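Local coordinates for EGF family domain-containing protein (Toxoplasma gondii, PDB 4Z80) that binds a peptide of the rhoptry neck protein RON2L1 and probably takes part in the moving junction formed during parasite entry into host cells, at residues I79-K82 with T83-G86; Y163-N166 with V167-D171; K244-S247 with W248-G251. All blocks are in the same frame, centred on the assembly; numbering follows the deposited sequence.

Contact 1: residues I79-K82 with T83-G86; sequences IDTK and TTVG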
loop_
_atom_site.group_PDB
_atom_site.type_symbol
_atom_site.label_atom_id
_atom_site.label_comp_id
_atom_site.label_asym_id
_atom_site.label_seq_id
_atom_site.Cartn_x
_atom_site.Cartn_y
_atom_site.Cartn_z
ATOM N N ILE A 79 -10.254 -13.852 -0.723
ATOM C CA ILE A 79 -9.182 -12.871 -0.820
ATOM C C ILE A 79 -8.877 -12.715 -2.306
ATOM O O ILE A 79 -8.792 -13.710 -3.018
ATOM C CB ILE A 79 -7.935 -13.307 -0.041
ATOM C CG1 ILE A 79 -8.330 -13.714 1.388
ATOM C CG2 ILE A 79 -6.909 -12.175 -0.028
ATOM C CD1 ILE A 79 -7.199 -14.161 2.228
ATOM N N ASP A 80 -8.739 -11.479 -2.779
ATOM C CA ASP A 80 -8.674 -11.222 -4.217
ATOM C C ASP A 80 -7.533 -11.976 -4.902
ATOM O O ASP A 80 -7.651 -12.373 -6.060
ATOM C CB ASP A 80 -8.555 -9.715 -4.490
ATOM C CG ASP A 80 -7.288 -9.097 -3.918
ATOM O OD1 ASP A 80 -7.209 -8.870 -2.682
ATOM O OD2 ASP A 80 -6.384 -8.802 -4.719
ATOM N N THR A 81 -6.444 -12.201 -4.180
ATOM C CA THR A 81 -5.287 -12.914 -4.726
ATOM C C THR A 81 -5.529 -14.415 -4.966
ATOM O O THR A 81 -4.800 -15.049 -5.733
ATOM C CB THR A 81 -4.076 -12.739 -3.797
ATOM O OG1 THR A 81 -4.513 -12.897 -2.440
ATOM C CG2 THR A 81 -3.479 -11.340 -3.983
ATOM N N LYS A 82 -6.540 -14.998 -4.331
ATOM C CA LYS A 82 -6.835 -16.409 -4.595
ATOM C C LYS A 82 -7.142 -16.605 -6.076
ATOM O O LYS A 82 -6.676 -17.561 -6.698
ATOM C CB LYS A 82 -7.999 -16.900 -3.743
ATOM C CG LYS A 82 -7.611 -17.104 -2.310
ATOM C CD LYS A 82 -8.607 -18.005 -1.604
ATOM C CE LYS A 82 -9.329 -17.270 -0.511
ATOM N NZ LYS A 82 -9.830 -18.235 0.520
ATOM N N THR A 83 -7.891 -15.672 -6.641
ATOM C CA THR A 83 -8.263 -15.735 -8.049
ATOM C C THR A 83 -7.126 -15.320 -8.972
ATOM O O THR A 83 -6.877 -15.964 -9.985
ATOM C CB THR A 83 -9.478 -14.834 -8.327
ATOM O OG1 THR A 83 -10.606 -15.331 -7.602
ATOM C CG2 THR A 83 -9.819 -14.789 -9.823
ATOM N N THR A 84 -6.436 -14.239 -8.629
ATOM C CA THR A 84 -5.458 -13.662 -9.532
ATOM C C THR A 84 -4.077 -14.295 -9.428
ATOM O O THR A 84 -3.323 -14.267 -10.397
ATOM C CB THR A 84 -5.305 -12.169 -9.270
ATOM O OG1 THR A 84 -4.910 -11.987 -7.906
ATOM C CG2 THR A 84 -6.622 -11.423 -9.542
ATOM N N VAL A 85 -3.740 -14.848 -8.263
ATOM C CA VAL A 85 -2.404 -15.406 -8.024
ATOM C C VAL A 85 -2.446 -16.901 -7.698
ATOM O O VAL A 85 -1.499 -17.629 -8.005
ATOM C CB VAL A 85 -1.681 -14.653 -6.876
ATOM C CG1 VAL A 85 -0.219 -15.122 -6.751
ATOM C CG2 VAL A 85 -1.748 -13.145 -7.112
ATOM N N GLY A 86 -3.537 -17.361 -7.093
ATOM C CA GLY A 86 -3.714 -18.778 -6.814
ATOM C C GLY A 86 -3.525 -19.165 -5.362
ATOM O O GLY A 86 -3.540 -20.353 -5.028
HETATM O O HOH W 1 -10.291 -14.631 -5.069
HETATM O O HOH W 2 -6.741 -18.953 -9.012
#

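Contact 2: residues Y163-N166 with V167-D171; sequences YNVN and VYRQD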
loop_
_atom_site.group_PDB
_atom_site.type_symbol
_atom_site.label_atom_id
_atom_site.label_comp_id
_atom_site.label_asym_id
_atom_site.label_seq_id
_atom_site.Cartn_x
_atom_site.Cartn_y
_atom_site.Cartn_z
ATOM N N TYR A 163 -18.112 0.551 15.430
ATOM C CA TYR A 163 -19.492 1.031 15.500
ATOM C C TYR A 163 -20.145 0.689 16.844
ATOM O O TYR A 163 -20.957 1.466 17.351
ATOM C CB TYR A 163 -20.345 0.467 14.359
ATOM C CG TYR A 163 -21.808 0.840 14.520
ATOM C CD1 TYR A 163 -22.263 2.107 14.173
ATOM C CD2 TYR A 163 -22.719 -0.058 15.059
ATOM C CE1 TYR A 163 -23.589 2.464 14.341
ATOM C CE2 TYR A 163 -24.047 0.287 15.227
ATOM C CZ TYR A 163 -24.476 1.546 14.869
ATOM O OH TYR A 163 -25.802 1.880 15.053
ATOM N N ASN A 164 -19.821 -0.473 17.404
ATOM C CA ASN A 164 -20.308 -0.822 18.738
ATOM C C ASN A 164 -19.185 -1.421 19.574
ATOM O O ASN A 164 -18.103 -1.697 19.061
ATOM C CB ASN A 164 -21.508 -1.778 18.650
ATOM C CG ASN A 164 -21.151 -3.144 18.090
ATOM O OD1 ASN A 164 -20.135 -3.735 18.447
ATOM N ND2 ASN A 164 -22.012 -3.668 17.224
ATOM N N VAL A 165 -19.428 -1.620 20.864
ATOM C CA VAL A 165 -18.348 -2.027 21.755
ATOM C C VAL A 165 -17.924 -3.470 21.515
ATOM O O VAL A 165 -16.819 -3.857 21.897
ATOM C CB VAL A 165 -18.734 -1.848 23.240
ATOM C CG1 VAL A 165 -18.958 -0.375 23.546
ATOM C CG2 VAL A 165 -19.956 -2.660 23.585
ATOM N N ASN A 166 -18.780 -4.259 20.868
ATOM C CA ASN A 166 -18.439 -5.637 20.548
ATOM C C ASN A 166 -17.394 -5.707 19.440
ATOM O O ASN A 166 -16.521 -6.569 19.466
ATOM C CB ASN A 166 -19.689 -6.420 20.156
ATOM C CG ASN A 166 -20.654 -6.574 21.315
ATOM O OD1 ASN A 166 -20.389 -6.103 22.420
ATOM N ND2 ASN A 166 -21.778 -7.221 21.066
ATOM N N VAL A 167 -17.488 -4.802 18.471
ATOM C CA VAL A 167 -16.455 -4.688 17.444
ATOM C C VAL A 167 -15.117 -4.463 18.145
ATOM O O VAL A 167 -14.134 -5.155 17.872
ATOM C CB VAL A 167 -16.736 -3.526 16.452
ATOM C CG1 VAL A 167 -15.561 -3.311 15.496
ATOM C CG2 VAL A 167 -18.009 -3.774 15.662
ATOM N N TYR A 168 -15.091 -3.510 19.073
ATOM C CA TYR A 168 -13.859 -3.173 19.769
ATOM C C TYR A 168 -13.370 -4.288 20.681
ATOM O O TYR A 168 -12.192 -4.630 20.664
ATOM C CB TYR A 168 -14.025 -1.890 20.591
ATOM C CG TYR A 168 -12.703 -1.415 21.138
ATOM C CD1 TYR A 168 -11.716 -0.950 20.284
ATOM C CD2 TYR A 168 -12.426 -1.463 22.499
ATOM C CE1 TYR A 168 -10.497 -0.528 20.762
ATOM C CE2 TYR A 168 -11.203 -1.035 22.990
ATOM C CZ TYR A 168 -10.240 -0.572 22.113
ATOM O OH TYR A 168 -9.014 -0.149 22.575
ATOM N N ARG A 169 -14.263 -4.871 21.473
ATOM C CA ARG A 169 -13.815 -5.776 22.524
ATOM C C ARG A 169 -13.671 -7.233 22.066
ATOM O O ARG A 169 -12.845 -7.966 22.615
ATOM C CB ARG A 169 -14.761 -5.670 23.724
ATOM C CG ARG A 169 -14.514 -4.394 24.532
ATOM C CD ARG A 169 -15.649 -3.999 25.474
ATOM N NE ARG A 169 -16.596 -5.071 25.762
ATOM C CZ ARG A 169 -17.637 -4.937 26.581
ATOM N NH1 ARG A 169 -18.456 -5.960 26.788
ATOM N NH2 ARG A 169 -17.856 -3.777 27.192
ATOM N N GLN A 170 -14.435 -7.644 21.052
ATOM C CA GLN A 170 -14.417 -9.034 20.588
ATOM C C GLN A 170 -13.533 -9.238 19.359
ATOM O O GLN A 170 -13.061 -10.353 19.117
ATOM C CB GLN A 170 -15.820 -9.535 20.228
ATOM C CG GLN A 170 -16.968 -8.942 21.013
ATOM C CD GLN A 170 -17.391 -9.816 22.153
ATOM O OE1 GLN A 170 -16.559 -10.330 22.903
ATOM N NE2 GLN A 170 -18.698 -9.999 22.293
ATOM N N ASP A 171 -13.357 -8.188 18.560
ATOM C CA ASP A 171 -12.546 -8.296 17.344
ATOM C C ASP A 171 -11.228 -7.547 17.450
ATOM O O ASP A 171 -10.184 -8.112 17.156
ATOM C CB ASP A 171 -13.320 -7.790 16.117
ATOM C CG ASP A 171 -14.256 -8.840 15.531
ATOM O OD1 ASP A 171 -14.182 -10.022 15.928
ATOM O OD2 ASP A 171 -15.064 -8.483 14.646
HETATM O O HOH W 3 -18.444 -7.063 23.981
#

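Contact 3: residues K244-S247 with W248-G251; sequences KDSS and WITG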
loop_
_atom_site.group_PDB
_atom_site.type_symbol
_atom_site.label_atom_id
_atom_site.label_comp_id
_atom_site.label_asym_id
_atom_site.label_seq_id
_atom_site.Cartn_x
_atom_site.Cartn_y
_atom_site.Cartn_z
ATOM N N LYS A 244 -11.679 13.092 8.727
ATOM C CA LYS A 244 -11.868 14.208 9.642
ATOM C C LYS A 244 -10.512 14.738 10.112
ATOM O O LYS A 244 -10.322 15.950 10.222
ATOM C CB LYS A 244 -12.721 13.785 10.832
ATOM C CG LYS A 244 -13.049 14.914 11.797
ATOM C CD LYS A 244 -14.007 14.430 12.868
ATOM C CE LYS A 244 -14.275 15.486 13.923
ATOM N NZ LYS A 244 -15.151 14.937 14.996
ATOM N N ASP A 245 -9.572 13.834 10.382
ATOM C CA ASP A 245 -8.234 14.231 10.827
ATOM C C ASP A 245 -7.148 13.322 10.266
ATOM O O ASP A 245 -6.946 12.209 10.749
ATOM C CB ASP A 245 -8.153 14.234 12.354
ATOM C CG ASP A 245 -6.787 14.663 12.865
ATOM O OD1 ASP A 245 -6.043 15.325 12.108
ATOM O OD2 ASP A 245 -6.463 14.342 14.027
ATOM N N SER A 246 -6.444 13.818 9.256
ATOM C CA SER A 246 -5.338 13.085 8.654
ATOM C C SER A 246 -3.988 13.655 9.096
ATOM O O SER A 246 -2.943 13.215 8.628
ATOM C CB SER A 246 -5.454 13.126 7.128
ATOM O OG SER A 246 -4.445 12.337 6.516
ATOM N N SER A 247 -4.006 14.623 10.011
ATOM C CA SER A 247 -2.800 15.389 10.325
ATOM C C SER A 247 -1.662 14.560 10.927
ATOM O O SER A 247 -0.496 14.941 10.806
ATOM C CB SER A 247 -3.145 16.546 11.277
ATOM O OG SER A 247 -3.501 16.070 12.560
ATOM N N TRP A 248 -1.985 13.433 11.560
ATOM C CA TRP A 248 -0.970 12.587 12.186
ATOM C C TRP A 248 -0.280 11.686 11.163
ATOM O O TRP A 248 0.743 11.066 11.462
ATOM C CB TRP A 248 -1.586 11.734 13.302
ATOM C CG TRP A 248 -2.666 10.775 12.854
ATOM C CD1 TRP A 248 -4.009 11.013 12.803
ATOM C CD2 TRP A 248 -2.482 9.422 12.403
ATOM N NE1 TRP A 248 -4.673 9.896 12.349
ATOM C CE2 TRP A 248 -3.758 8.908 12.095
ATOM C CE3 TRP A 248 -1.366 8.600 12.235
ATOM C CZ2 TRP A 248 -3.947 7.611 11.625
ATOM C CZ3 TRP A 248 -1.554 7.312 11.765
ATOM C CH2 TRP A 248 -2.832 6.830 11.465
ATOM N N ILE A 249 -0.828 11.629 9.955
ATOM C CA ILE A 249 -0.264 10.778 8.908
ATOM C C ILE A 249 0.775 11.575 8.130
ATOM O O ILE A 249 0.485 12.173 7.099
ATOM C CB ILE A 249 -1.353 10.234 7.966
ATOM C CG1 ILE A 249 -2.445 9.527 8.773
ATOM C CG2 ILE A 249 -0.726 9.251 6.970
ATOM C CD1 ILE A 249 -3.603 8.973 7.941
ATOM N N THR A 250 1.999 11.559 8.640
ATOM C CA THR A 250 3.047 12.447 8.151
ATOM C C THR A 250 3.986 11.786 7.144
ATOM O O THR A 250 4.779 12.466 6.498
ATOM C CB THR A 250 3.891 12.991 9.322
ATOM O OG1 THR A 250 4.428 11.902 10.082
ATOM C CG2 THR A 250 3.036 13.852 10.238
ATOM N N GLY A 251 3.890 10.469 6.999
ATOM C CA GLY A 251 4.797 9.745 6.128
ATOM C C GLY A 251 4.266 8.365 5.827
ATOM O O GLY A 251 3.222 7.977 6.336
HETATM O O HOH W 4 -7.587 10.212 12.423
HETATM O O HOH W 5 -1.842 13.175 5.848
#

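Contact 1: residues I79-K82 with T83-G86
The flat group at the centre of this contact is the carbonyl of Thr81, met by two N-H groups from Val85 and Gly86 where the short helix 80-84 runs out at a glycine. Gly86 N approaches within the carbonyl plane and lies 3.0 Å from Thr81 O, at a C=O...N angle of 160°. Val85 N is closer, 2.8 Å from the same Thr81 O, but it is tilted 29° from that plane. One oxygen thus takes two backbone donors, and the positive phi of Gly86 lets the chain leave the helix directly after them.

Over this end, Thr81 and Val85 lie side by side and point the same way, with Thr81 CG2 4.0 Å from Val85 CG2. Thr81 OG1 stands between the backbone N and the carbonyl carbon (chi1 43°), which sets CG2 anti to the carbonyl carbon, on the side of Val85, while OG1 bonds to Tyr89 O; Tyr60 of strand 60-62 packs against both side chains. One residue earlier, Asp80 O receives weak bonds, among them one from Thr84 N at 3.4 Å, while the Asp80 carboxylate and Thr84 OG1 both reach Thr296.

Two waters sit on the exposed flank. One donates hydrogen bonds to Lys82 O and Thr83 O; the other donates to Ile79 O at 2.7 Å and lies 2.6 Å from Thr83 OG1.

Contact 2: residues Y163-N166 with V167-D171
Asn164 caps the N-terminus of helix 165-172 by accepting from Val167, and this N-cap is the tight end of the contact. Its side-chain oxygen OD1 lies 2.9 Å from Val167 N, with an N-H...O angle of 156°, and the donor comes in nearly along the amide C=O axis. The same OD1 also takes a weak bond from Asn166 N, so two of the helix's first amides turn to one oxygen. The torsion of Asn164 explains this: CG stands between the backbone N and the carbonyl carbon (chi1 67°), which brings the amide back over the first turn.

Val167 packs against the cap with its CG2 methyl, 3.5 Å from Asn164 OD1, and the two side chains cross at about a right angle. Arg169 N then gives a 2.8 Å hydrogen bond to Val165 O, and the helix widens into a pi-type turn over 167-171. Tyr163, Asn166, Val167 and Asp171 meet the RON2L1 peptide. Tyr163 OH bonds to Ser18 of the peptide chain, Asp171 binds both Gln10 of that chain and Tyr71 of its own, and Asn166 and Val167 pack on Gln10 of the peptide.

The outer side is looser. Asn166 and Gln170 run alongside each other, but their amide planes stand 56° apart and the amides form no bond with each other. The Arg169 chain bends at chi3, and Val165 CG2 lies 4.3 Å above one face of its guanidinium, offset toward the rim. What joins Arg169 to Asn166 is a water: it donates to Asn166 OD1 at 2.7 Å and accepts, weakly, from Arg169 NH1 at 3.0 Å.

Contact 3: residues K244-S247 with W248-G251
Asp245, which meets the Trp248 indole across this contact, offers a carboxylate oxygen that Ser247 grips twice; the bond from the backbone N of Ser247 makes an Asx turn, leading into a type I beta turn from Ser246 to Ile249, and its hydroxyl adds a second. Ser247 OG donates to Asp245 OD1 at 2.7 Å, on the syn lone pair. Ser247 N reaches the same OD1 at 3.0 Å, but from above the carboxylate plane, 45° out of it. With chi1 at 69°, the hydroxyl of Ser247 stands between its backbone N and carbonyl carbon, close enough for both groups to share one acceptor.

The beta turn is closed by Ile249 N, which donates to Ser246 O at 3.0 Å from well above the carbonyl plane. Ile249 is itself the centre of an inverse gamma turn, so the chain bends again at once, and Gly251 then serves as N-cap of helix 252-262.

Trp248 and Ile249 turn this surface loop against that helix. Ile249 CG1 sits over the centre of one indole face, 3.5 Å above it, while Trp248 packs on Ile257 and meets the ring of Phe185, their planes about 35° apart. A bound glycerol, probably from the crystallisation liquor, lies about 3 Å from the Trp248 side chain. Ile249 reaches Cys255 and Leu258 of the helix, and its CD1 is 3.7 Å from Ser246 OG. On the flank of the loop, Thr250 CG2 touches Ser247 O.

Water ties the indole to the turn. Lying in the ring plane at its edge, one molecule accepts from Trp248 NE1 at 2.9 Å and donates to Asp245 O at 2.7 Å.

All three are local contacts, each within one continuous run of chain, and they come in series: contact 1 at helix 80-84, contact 2 at the start of helix 165-172, contact 3 in the loop between strand 238-239 and helix 252-262. None touches another. Centre to centre, contacts 2 and 3 are about 24 Å apart, contacts 1 and 2 about 29 Å apart, and contacts 1 and 3 about 32 Å apart, on opposite sides of the chain's centre. Contact 1 shows a helix ending, contact 2 a helix starting, and contact 3 the loop that delivers one. Contact 2 alone meets the RON2L1 peptide; no other protein chain of the assembly touches contacts 1 and 3.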